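Local coordinates for protein lectin (Pleurotus ostreatus, PDB 6LI7) that binds sugars such as N-acetylgalactosamine through a bound calcium ion, as a mushroom lectin, at residues A258-T263 against A299-G304; Y277-A282 against G367-S372; W220-D225 against G304-I309. All coordinates share one frame; numbering follows the deposited sequence.

In the fold
All three contacts lie in the half of the chain that carries the N-acetylgalactosamine. Contacts 1 and 3 are closest, with centres about 8 Å apart, and they share Gly304. Contact 1 gives the calcium four ligands, and contact 3 adds Pro305 O. The backbone joins them through Asp259 N and Gly307 O, 2.8 Å apart. Contact 2 sits about 15 Å from contact 1 and about 17 Å from contact 3, measured between centres. It brings Tyr277 to the same sugar. Tyr262 OH lies 2.5 Å from Asp281 OD2, probably a hydrogen bond between contacts 1 and 2. Met368 CE of contact 2 packs on Trp220 CH2 of contact 3.

Contact 1 of 3, residues A258-T263 against A299-G304; sequences ADDRYT and ATNGGG. With CA (calcium ion), chain E; NGA (2-acetamido-2-deoxy-beta-D-galactopyranose), chain I; NAG (2-acetamido-2-deoxy-beta-D-glucopyranose), chain D.
Asp260 turns CG anti to its carbonyl carbon (chi1 -88°), and Asn301 turns CG anti to its own N (chi1 -172°); the two side chains thus meet at one calcium ion. This is the calcium-dependent sugar site of the lectin, at the end of an antiparallel strand pair. Asp260 OD2 and Asn301 OD1 bind the metal at 2.3 and 2.5 Å. Asp259 OD1, Gly303 O, Pro305 O and the sugar hydroxyls O3 and O4 complete the shell. The second oxygens of the aspartates face the sugar: Asp259 OD2 is 2.5 Å from NGA O4, and Asp260 OD1 is close to O3. Asp259 OD2 accepts a hydrogen bond from Trp364 NE1. The calcium probably offsets the repulsion between the two carboxylates. Asp260 OD2 also accepts from Gly302 N, which comes from above the carboxylate plane. Asn301 OD1 also accepts from Gly303 N, an Asx turn, and Gly303 O binds the same metal. Further along the strands, Thr300 N bonds to Arg261 O at 3.0 Å. There the Arg261 and Thr300 side chains run alongside each other on one face of the sheet, with Arg261 CG 3.5 Å from Thr300 CB.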
loop_
_atom_site.group_PDB
_atom_site.type_symbol
_atom_site.label_atom_id
_atom_site.label_comp_id
_atom_site.label_asym_id
_atom_site.label_seq_id
_atom_site.Cartn_x
_atom_site.Cartn_y
_atom_site.Cartn_z
ATOM N N ALA A 258 -15.690 7.164 -8.645
ATOM C CA ALA A 258 -17.160 7.170 -8.640
ATOM C C ALA A 258 -17.724 7.560 -10.016
ATOM O O ALA A 258 -17.212 8.468 -10.650
ATOM C CB ALA A 258 -17.650 8.118 -7.562
ATOM N N ASP A 259 -18.854 6.957 -10.342
ATOM C CA ASP A 259 -19.744 7.379 -11.433
ATOM C C ASP A 259 -20.908 8.224 -10.878
ATOM O O ASP A 259 -21.738 7.606 -10.222
ATOM C CB ASP A 259 -20.289 6.170 -12.173
ATOM C CG ASP A 259 -21.212 6.535 -13.329
ATOM O OD1 ASP A 259 -21.618 7.720 -13.415
ATOM O OD2 ASP A 259 -21.457 5.644 -14.154
ATOM N N ASP A 260 -20.627 9.500 -10.690
ATOM C CA ASP A 260 -20.079 10.480 -11.670
ATOM C C ASP A 260 -18.957 11.201 -10.933
ATOM O O ASP A 260 -17.966 11.574 -11.564
ATOM C CB ASP A 260 -21.143 11.406 -12.263
ATOM C CG ASP A 260 -21.778 10.794 -13.494
ATOM O OD1 ASP A 260 -21.032 10.675 -14.496
ATOM O OD2 ASP A 260 -22.959 10.340 -13.412
ATOM N N ARG A 261 -19.077 11.346 -9.597
ATOM C CA ARG A 261 -18.146 12.206 -8.820
ATOM C C ARG A 261 -18.291 11.886 -7.325
ATOM O O ARG A 261 -19.253 11.199 -6.959
ATOM C CB ARG A 261 -18.443 13.681 -9.121
ATOM C CG ARG A 261 -19.785 14.181 -8.588
ATOM C CD ARG A 261 -20.294 15.535 -9.097
ATOM N NE ARG A 261 -19.188 16.416 -9.408
ATOM C CZ ARG A 261 -18.827 16.782 -10.643
ATOM N NH1 ARG A 261 -19.539 16.387 -11.689
ATOM N NH2 ARG A 261 -17.755 17.542 -10.829
ATOM N N TYR A 262 -17.310 12.255 -6.497
ATOM C CA TYR A 262 -17.368 11.939 -5.049
ATOM C C TYR A 262 -16.628 13.056 -4.323
ATOM O O TYR A 262 -15.784 13.756 -4.939
ATOM C CB TYR A 262 -16.784 10.558 -4.671
ATOM C CG TYR A 262 -15.290 10.520 -4.846
ATOM C CD1 TYR A 262 -14.723 10.302 -6.099
ATOM C CD2 TYR A 262 -14.460 10.919 -3.818
ATOM C CE1 TYR A 262 -13.343 10.394 -6.290
ATOM C CE2 TYR A 262 -13.098 11.071 -4.002
ATOM C CZ TYR A 262 -12.530 10.788 -5.237
ATOM O OH TYR A 262 -11.186 10.958 -5.377
ATOM N N THR A 263 -16.907 13.140 -3.025
ATOM C CA THR A 263 -16.039 13.797 -2.029
ATOM C C THR A 263 -15.864 12.843 -0.860
ATOM O O THR A 263 -16.895 12.220 -0.412
ATOM C CB THR A 263 -16.647 15.103 -1.510
ATOM O OG1 THR A 263 -16.942 15.908 -2.645
ATOM C CG2 THR A 263 -15.707 15.845 -0.576
ATOM N N ALA A 299 -21.266 10.836 -2.917
ATOM C CA ALA A 299 -21.128 10.483 -4.360
ATOM C C ALA A 299 -22.363 10.979 -5.103
ATOM O O ALA A 299 -23.460 10.814 -4.572
ATOM C CB ALA A 299 -20.939 8.994 -4.561
ATOM N N THR A 300 -22.172 11.545 -6.296
ATOM C CA THR A 300 -23.258 12.182 -7.067
ATOM C C THR A 300 -23.398 11.485 -8.424
ATOM O O THR A 300 -22.393 11.357 -9.111
ATOM C CB THR A 300 -22.980 13.687 -7.171
ATOM O OG1 THR A 300 -22.839 14.267 -5.861
ATOM C CG2 THR A 300 -24.066 14.417 -7.935
ATOM N N ASN A 301 -24.616 11.096 -8.778
ATOM C CA ASN A 301 -25.012 10.641 -10.133
ATOM C C ASN A 301 -25.560 11.825 -10.961
ATOM O O ASN A 301 -26.555 12.460 -10.568
ATOM C CB ASN A 301 -25.990 9.468 -10.084
ATOM C CG ASN A 301 -26.227 8.903 -11.487
ATOM O OD1 ASN A 301 -25.365 9.079 -12.342
ATOM N ND2 ASN A 301 -27.379 8.290 -11.733
ATOM N N GLY A 302 -24.888 12.133 -12.062
ATOM C CA GLY A 302 -25.306 13.128 -13.064
ATOM C C GLY A 302 -26.334 12.567 -14.036
ATOM O O GLY A 302 -26.865 13.346 -14.828
ATOM N N GLY A 303 -26.584 11.260 -14.006
ATOM C CA GLY A 303 -27.440 10.584 -14.993
ATOM C C GLY A 303 -26.934 9.190 -15.323
ATOM O O GLY A 303 -25.717 8.979 -15.311
ATOM N N GLY A 304 -27.868 8.303 -15.637
ATOM C CA GLY A 304 -27.638 6.920 -16.047
ATOM C C GLY A 304 -27.072 6.102 -14.899
ATOM O O GLY A 304 -27.491 6.282 -13.743
HETATM CA CA CA E . -23.779 8.318 -14.102
HETATM C C1 NGA I . -23.167 7.682 -19.269
HETATM C C2 NGA I . -23.611 8.612 -18.105
HETATM C C3 NGA I . -22.418 8.747 -17.139
HETATM C C4 NGA I . -21.964 7.332 -16.769
HETATM C C5 NGA I . -21.831 6.360 -17.981
HETATM C C6 NGA I . -21.424 4.979 -17.515
HETATM C C7 NGA I . -25.473 10.159 -18.609
HETATM C C8 NGA I . -25.801 11.556 -19.070
HETATM N N2 NGA I . -24.159 9.899 -18.598
HETATM O O1 NGA I . -24.116 7.629 -20.276
HETATM O O3 NGA I . -22.755 9.445 -15.882
HETATM O O4 NGA I . -22.958 6.811 -15.803
HETATM O O5 NGA I . -23.105 6.342 -18.711
HETATM O O6 NGA I . -21.225 4.087 -18.561
HETATM O O7 NGA I . -26.395 9.365 -18.298
HETATM C C1 NAG D . -22.759 16.361 -2.116
HETATM C C2 NAG D . -23.002 17.770 -1.537
HETATM C C3 NAG D . -23.984 18.482 -2.462
HETATM C C4 NAG D . -23.140 18.808 -3.697
HETATM C C5 NAG D . -22.709 17.453 -4.260
HETATM C C6 NAG D . -21.805 17.547 -5.463
HETATM C C7 NAG D . -24.186 17.372 0.495
HETATM C C8 NAG D . -24.115 17.419 1.990
HETATM N N2 NAG D . -23.179 17.865 -0.090
HETATM O O3 NAG D . -24.462 19.673 -1.872
HETATM O O4 NAG D . -23.815 19.717 -4.606
HETATM O O5 NAG D . -21.976 16.697 -3.282
HETATM O O6 NAG D . -20.598 18.101 -5.025
HETATM O O7 NAG D . -25.016 16.940 -0.269
#

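Contact 2 of 3, residues Y277-A282 against G367-S372. With NGA (2-acetamido-2-deoxy-beta-D-galactopyranose), chain I.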
loop_
_atom_site.group_PDB
_atom_site.type_symbol
_atom_site.label_atom_id
_atom_site.label_comp_id
_atom_site.label_asym_id
_atom_site.label_seq_id
_atom_site.Cartn_x
_atom_site.Cartn_y
_atom_site.Cartn_z
ATOM N N TYR A 277 -14.887 8.147 -13.519
ATOM C CA TYR A 277 -15.117 6.718 -13.339
ATOM C C TYR A 277 -14.134 5.934 -14.212
ATOM O O TYR A 277 -14.234 4.733 -14.176
ATOM C CB TYR A 277 -16.577 6.375 -13.569
ATOM C CG TYR A 277 -17.170 6.831 -14.874
ATOM C CD1 TYR A 277 -17.061 6.048 -16.005
ATOM C CD2 TYR A 277 -17.942 7.971 -14.934
ATOM C CE1 TYR A 277 -17.645 6.427 -17.200
ATOM C CE2 TYR A 277 -18.521 8.387 -16.118
ATOM C CZ TYR A 277 -18.369 7.602 -17.256
ATOM O OH TYR A 277 -18.949 7.961 -18.437
ATOM N N THR A 278 -13.153 6.585 -14.840
ATOM C CA THR A 278 -12.135 5.874 -15.662
ATOM C C THR A 278 -10.733 6.079 -15.079
ATOM O O THR A 278 -9.838 5.254 -15.432
ATOM C CB THR A 278 -12.155 6.338 -17.127
ATOM O OG1 THR A 278 -11.904 7.746 -17.133
ATOM C CG2 THR A 278 -13.432 5.973 -17.846
ATOM N N VAL A 279 -10.521 7.117 -14.247
ATOM C CA VAL A 279 -9.217 7.385 -13.588
ATOM C C VAL A 279 -9.465 7.486 -12.083
ATOM O O VAL A 279 -10.104 8.450 -11.645
ATOM C CB VAL A 279 -8.590 8.684 -14.119
ATOM C CG1 VAL A 279 -7.288 8.965 -13.418
ATOM C CG2 VAL A 279 -8.403 8.662 -15.642
ATOM N N ALA A 280 -8.912 6.557 -11.325
ATOM C CA ALA A 280 -9.122 6.450 -9.865
ATOM C C ALA A 280 -8.154 7.389 -9.145
ATOM O O ALA A 280 -7.075 7.680 -9.686
ATOM C CB ALA A 280 -8.950 5.042 -9.403
ATOM N N ASP A 281 -8.527 7.855 -7.956
ATOM C CA ASP A 281 -7.679 8.764 -7.125
ATOM C C ASP A 281 -7.148 7.965 -5.927
ATOM O O ASP A 281 -7.874 7.105 -5.373
ATOM C CB ASP A 281 -8.517 9.962 -6.658
ATOM C CG ASP A 281 -9.161 10.720 -7.808
ATOM O OD1 ASP A 281 -8.413 10.945 -8.772
ATOM O OD2 ASP A 281 -10.431 10.983 -7.806
ATOM N N ALA A 282 -5.943 8.265 -5.492
ATOM C CA ALA A 282 -5.295 7.588 -4.360
ATOM C C ALA A 282 -4.936 8.671 -3.351
ATOM O O ALA A 282 -4.452 9.748 -3.766
ATOM C CB ALA A 282 -4.087 6.798 -4.787
ATOM N N GLY A 367 -10.817 -1.589 -16.924
ATOM C CA GLY A 367 -9.735 -0.719 -17.444
ATOM C C GLY A 367 -9.375 0.466 -16.545
ATOM O O GLY A 367 -8.543 1.309 -16.959
ATOM N N MET A 368 -9.998 0.637 -15.377
ATOM C CA MET A 368 -9.680 1.804 -14.490
ATOM C C MET A 368 -8.171 2.117 -14.538
ATOM O O MET A 368 -7.384 1.258 -14.241
ATOM C CB MET A 368 -10.045 1.494 -13.024
ATOM C CG MET A 368 -10.051 2.732 -12.124
ATOM S SD MET A 368 -11.410 3.888 -12.453
ATOM C CE MET A 368 -12.819 2.880 -11.984
ATOM N N VAL A 369 -7.772 3.346 -14.784
ATOM C CA VAL A 369 -6.370 3.802 -14.573
ATOM C C VAL A 369 -6.145 3.973 -13.050
ATOM O O VAL A 369 -6.842 4.784 -12.392
ATOM C CB VAL A 369 -6.129 5.103 -15.341
ATOM C CG1 VAL A 369 -4.741 5.636 -15.047
ATOM C CG2 VAL A 369 -6.368 4.909 -16.855
ATOM N N ILE A 370 -5.246 3.188 -12.482
ATOM C CA ILE A 370 -4.920 3.208 -11.040
ATOM C C ILE A 370 -3.529 3.809 -10.855
ATOM O O ILE A 370 -2.608 3.350 -11.510
ATOM C CB ILE A 370 -5.036 1.784 -10.508
ATOM C CG1 ILE A 370 -6.472 1.255 -10.640
ATOM C CG2 ILE A 370 -4.541 1.727 -9.066
ATOM C CD1 ILE A 370 -6.594 -0.212 -10.332
ATOM N N PRO A 371 -3.287 4.758 -9.917
ATOM C CA PRO A 371 -1.934 5.257 -9.669
ATOM C C PRO A 371 -1.002 4.116 -9.270
ATOM O O PRO A 371 -1.436 3.157 -8.639
ATOM C CB PRO A 371 -2.084 6.278 -8.516
ATOM C CG PRO A 371 -3.562 6.679 -8.573
ATOM C CD PRO A 371 -4.278 5.424 -9.061
ATOM N N SER A 372 0.263 4.240 -9.672
ATOM C CA SER A 372 1.396 3.340 -9.332
ATOM C C SER A 372 1.704 3.412 -7.832
ATOM O O SER A 372 1.705 4.521 -7.323
ATOM C CB SER A 372 2.597 3.780 -10.127
ATOM O OG SER A 372 2.319 3.702 -11.521
HETATM C C1 NGA I . -23.167 7.682 -19.269
HETATM C C2 NGA I . -23.611 8.612 -18.105
HETATM C C3 NGA I . -22.418 8.747 -17.139
HETATM C C4 NGA I . -21.964 7.332 -16.769
HETATM C C5 NGA I . -21.831 6.360 -17.981
HETATM C C6 NGA I . -21.424 4.979 -17.515
HETATM C C7 NGA I . -25.473 10.159 -18.609
HETATM C C8 NGA I . -25.801 11.556 -19.070
HETATM N N2 NGA I . -24.159 9.899 -18.598
HETATM O O1 NGA I . -24.116 7.629 -20.276
HETATM O O3 NGA I . -22.755 9.445 -15.882
HETATM O O4 NGA I . -22.958 6.811 -15.803
HETATM O O5 NGA I . -23.105 6.342 -18.711
HETATM O O6 NGA I . -21.225 4.087 -18.561
HETATM O O7 NGA I . -26.395 9.365 -18.298
HETATM O O HOH W 1 -9.783 3.774 -17.603
HETATM O O HOH W 2 -5.315 6.880 -11.627
#
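Residues 277-282 and 367-371 run about 25° apart, and a single backbone bridge pairs Val279 with Val369. Val369 N gives a nearly straight bond to Thr278 O at 2.9 Å. Val369 O takes one from Ala280 N, almost in line with its C=O bond. Both carbonyls have a second partner, a water. One water donates to Thr278 O and Gly367 O. The other donates to Val369 O and Ala280 O, so each water ties the two backbones together beside a direct bond.

Met368 has the largest share of the contact, closely followed by Ala280. Its CG is anti to the backbone N (chi1 -167°), and the chain then bends at chi2 and chi3. This folds the thioether back over residues 277-280. Met368 CE reaches Tyr277 O at 3.2 Å, SD lies 3.5 Å from Thr278 C, and CG rests 3.7 Å from Ala280 CB. Further along, the Pro371 ring packs on Ala280 and Ala282. Its CG is 3.8 Å from Ala282 CB, and its CD lies against Ala280 O. Val279 CG2 meets Val369 CB more loosely at the exposed side. Leu255 and Ala257 of strand 249-259 touch Ala280 and Met368.

The Tyr277 side chain leaves residues 367-372 behind, and its ring meets NGA C4 obliquely, neither face-on nor edge-on. Its CZ is 3.6 Å from NGA C4, and its OH is 3.3 Å from NGA C5. An aromatic residue against the carbons of a galactose-type sugar is a common feature of lectin sites, and here the C-terminal segment packs behind the loop that carries it.

Contact 3 of 3, residues W220-D225 against G304-I309; sequences WIWTSD and GPAGVI. With CA (calcium ion), chain E; NGA (2-acetamido-2-deoxy-beta-D-galactopyranose), chain I.
Trp220 and Trp222 each present one ring face to a methyl group of residues 304-309. Ile309 CG2 lies over the six-membered ring of Trp220, 8° off its normal. Ala306 CB sits 3.6 Å above the plane of Trp222, over the centre of its six-membered ring. Both are CH-pi contacts. Gly307 lies between the two indoles. Its carbonyl carbon meets the edge of Trp220, 3.6 Å from CE3. Its CA comes within 3.5 Å of Trp222 CE3. Having no side chain, Gly307 lets the edge of Trp220 come this near.

Trp222 reaches Ala306 because its CG is anti to the backbone N (chi1 -153°). Trp220 holds CG beside its N instead (chi1 -66°), which carries the ring across to Ile309. Between them, Ile221 and Val308 form an antiparallel hydrogen-bonded pair. Ile221 N donates to Val308 O at 2.8 Å, and Val308 N returns a bond to Ile221 O at 2.9 Å. Trp364 stacks on Trp220, and Phe238 meets Trp222.

Pro305, just before this packed part, binds the calcium through its O at 2.2 Å. The Ile221-Val308 bonds pair their own N and O atoms. The rest is largely apolar packing, and it holds the start of strand 307-316 beside the metal site.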
loop_
_atom_site.group_PDB
_atom_site.type_symbol
_atom_site.label_atom_id
_atom_site.label_comp_id
_atom_site.label_asym_id
_atom_site.label_seq_id
_atom_site.Cartn_x
_atom_site.Cartn_y
_atom_site.Cartn_z
ATOM N N TRP A 220 -18.523 -2.043 -6.817
ATOM C CA TRP A 220 -19.285 -0.808 -7.051
ATOM C C TRP A 220 -20.511 -0.894 -6.142
ATOM O O TRP A 220 -21.211 -1.917 -6.191
ATOM C CB TRP A 220 -19.699 -0.691 -8.517
ATOM C CG TRP A 220 -18.553 -0.533 -9.454
ATOM C CD1 TRP A 220 -17.920 -1.526 -10.141
ATOM C CD2 TRP A 220 -17.934 0.694 -9.854
ATOM N NE1 TRP A 220 -16.938 -0.993 -10.927
ATOM C CE2 TRP A 220 -16.942 0.367 -10.804
ATOM C CE3 TRP A 220 -18.157 2.037 -9.544
ATOM C CZ2 TRP A 220 -16.170 1.325 -11.440
ATOM C CZ3 TRP A 220 -17.361 2.992 -10.139
ATOM C CH2 TRP A 220 -16.388 2.634 -11.083
ATOM N N ILE A 221 -20.738 0.123 -5.316
ATOM C CA ILE A 221 -21.947 0.153 -4.454
ATOM C C ILE A 221 -22.755 1.401 -4.766
ATOM O O ILE A 221 -22.236 2.413 -5.283
ATOM C CB ILE A 221 -21.571 0.042 -2.950
ATOM C CG1 ILE A 221 -20.755 1.229 -2.461
ATOM C CG2 ILE A 221 -20.882 -1.276 -2.681
ATOM C CD1 ILE A 221 -20.559 1.243 -0.929
ATOM N N TRP A 222 -24.023 1.330 -4.413
ATOM C CA TRP A 222 -24.897 2.524 -4.390
ATOM C C TRP A 222 -26.025 2.278 -3.359
ATOM O O TRP A 222 -26.098 1.182 -2.716
ATOM C CB TRP A 222 -25.436 2.781 -5.820
ATOM C CG TRP A 222 -25.780 4.201 -6.127
ATOM C CD1 TRP A 222 -27.040 4.682 -6.293
ATOM C CD2 TRP A 222 -24.896 5.320 -6.276
ATOM N NE1 TRP A 222 -26.994 6.007 -6.544
ATOM C CE2 TRP A 222 -25.698 6.442 -6.532
ATOM C CE3 TRP A 222 -23.508 5.501 -6.227
ATOM C CZ2 TRP A 222 -25.176 7.717 -6.747
ATOM C CZ3 TRP A 222 -22.989 6.759 -6.424
ATOM C CH2 TRP A 222 -23.813 7.854 -6.703
ATOM N N THR A 223 -26.923 3.240 -3.293
ATOM C CA THR A 223 -28.249 3.081 -2.642
ATOM C C THR A 223 -29.110 2.156 -3.490
ATOM O O THR A 223 -28.830 2.001 -4.702
ATOM C CB THR A 223 -28.849 4.453 -2.396
ATOM O OG1 THR A 223 -28.653 5.301 -3.530
ATOM C CG2 THR A 223 -28.189 5.116 -1.197
ATOM N N SER A 224 -30.116 1.558 -2.869
ATOM C CA SER A 224 -30.914 0.475 -3.469
ATOM C C SER A 224 -31.968 1.061 -4.433
ATOM O O SER A 224 -32.668 0.264 -5.037
ATOM C CB SER A 224 -31.480 -0.364 -2.358
ATOM O OG SER A 224 -32.304 0.479 -1.596
ATOM N N ASP A 225 -31.996 2.376 -4.676
ATOM C CA ASP A 225 -32.707 3.000 -5.831
ATOM C C ASP A 225 -31.942 2.767 -7.153
ATOM O O ASP A 225 -32.416 3.228 -8.182
ATOM C CB ASP A 225 -32.935 4.505 -5.629
ATOM C CG ASP A 225 -31.662 5.319 -5.435
ATOM O OD1 ASP A 225 -31.696 6.571 -5.610
ATOM O OD2 ASP A 225 -30.648 4.706 -5.101
ATOM N N GLY A 304 -27.868 8.303 -15.637
ATOM C CA GLY A 304 -27.638 6.920 -16.047
ATOM C C GLY A 304 -27.072 6.102 -14.899
ATOM O O GLY A 304 -27.491 6.282 -13.743
ATOM N N PRO A 305 -26.168 5.144 -15.224
ATOM C CA PRO A 305 -25.573 4.251 -14.231
ATOM C C PRO A 305 -24.884 5.115 -13.162
ATOM O O PRO A 305 -24.485 6.314 -13.423
ATOM C CB PRO A 305 -24.556 3.390 -15.023
ATOM C CG PRO A 305 -25.069 3.428 -16.478
ATOM C CD PRO A 305 -25.694 4.819 -16.591
ATOM N N ALA A 306 -24.704 4.505 -11.997
ATOM C CA ALA A 306 -24.014 5.150 -10.862
ATOM C C ALA A 306 -23.341 4.082 -10.006
ATOM O O ALA A 306 -23.874 2.945 -9.894
ATOM C CB ALA A 306 -25.009 5.955 -10.051
ATOM N N GLY A 307 -22.270 4.483 -9.339
ATOM C CA GLY A 307 -21.577 3.588 -8.391
ATOM C C GLY A 307 -20.397 4.275 -7.774
ATOM O O GLY A 307 -19.840 5.243 -8.354
ATOM N N VAL A 308 -20.018 3.808 -6.590
ATOM C CA VAL A 308 -18.743 4.242 -5.993
ATOM C C VAL A 308 -17.989 2.974 -5.601
ATOM O O VAL A 308 -18.596 1.967 -5.264
ATOM C CB VAL A 308 -18.967 5.262 -4.864
ATOM C CG1 VAL A 308 -19.777 4.674 -3.718
ATOM C CG2 VAL A 308 -17.645 5.791 -4.379
ATOM N N ILE A 309 -16.673 3.014 -5.766
ATOM C CA ILE A 309 -15.823 1.836 -5.495
ATOM C C ILE A 309 -14.579 2.320 -4.782
ATOM O O ILE A 309 -14.060 3.367 -5.137
ATOM C CB ILE A 309 -15.493 1.038 -6.775
ATOM C CG1 ILE A 309 -14.801 -0.281 -6.422
ATOM C CG2 ILE A 309 -14.683 1.877 -7.766
ATOM C CD1 ILE A 309 -14.685 -1.234 -7.608
HETATM CA CA CA E . -23.779 8.318 -14.102
HETATM C C1 NGA I . -23.167 7.682 -19.269
HETATM C C2 NGA I . -23.611 8.612 -18.105
HETATM C C3 NGA I . -22.418 8.747 -17.139
HETATM C C4 NGA I . -21.964 7.332 -16.769
HETATM C C5 NGA I . -21.831 6.360 -17.981
HETATM C C6 NGA I . -21.424 4.979 -17.515
HETATM C C7 NGA I . -25.473 10.159 -18.609
HETATM C C8 NGA I . -25.801 11.556 -19.070
HETATM N N2 NGA I . -24.159 9.899 -18.598
HETATM O O1 NGA I . -24.116 7.629 -20.276
HETATM O O3 NGA I . -22.755 9.445 -15.882
HETATM O O4 NGA I . -22.958 6.811 -15.803
HETATM O O5 NGA I . -23.105 6.342 -18.711
HETATM O O6 NGA I . -21.225 4.087 -18.561
HETATM O O7 NGA I . -26.395 9.365 -18.298
#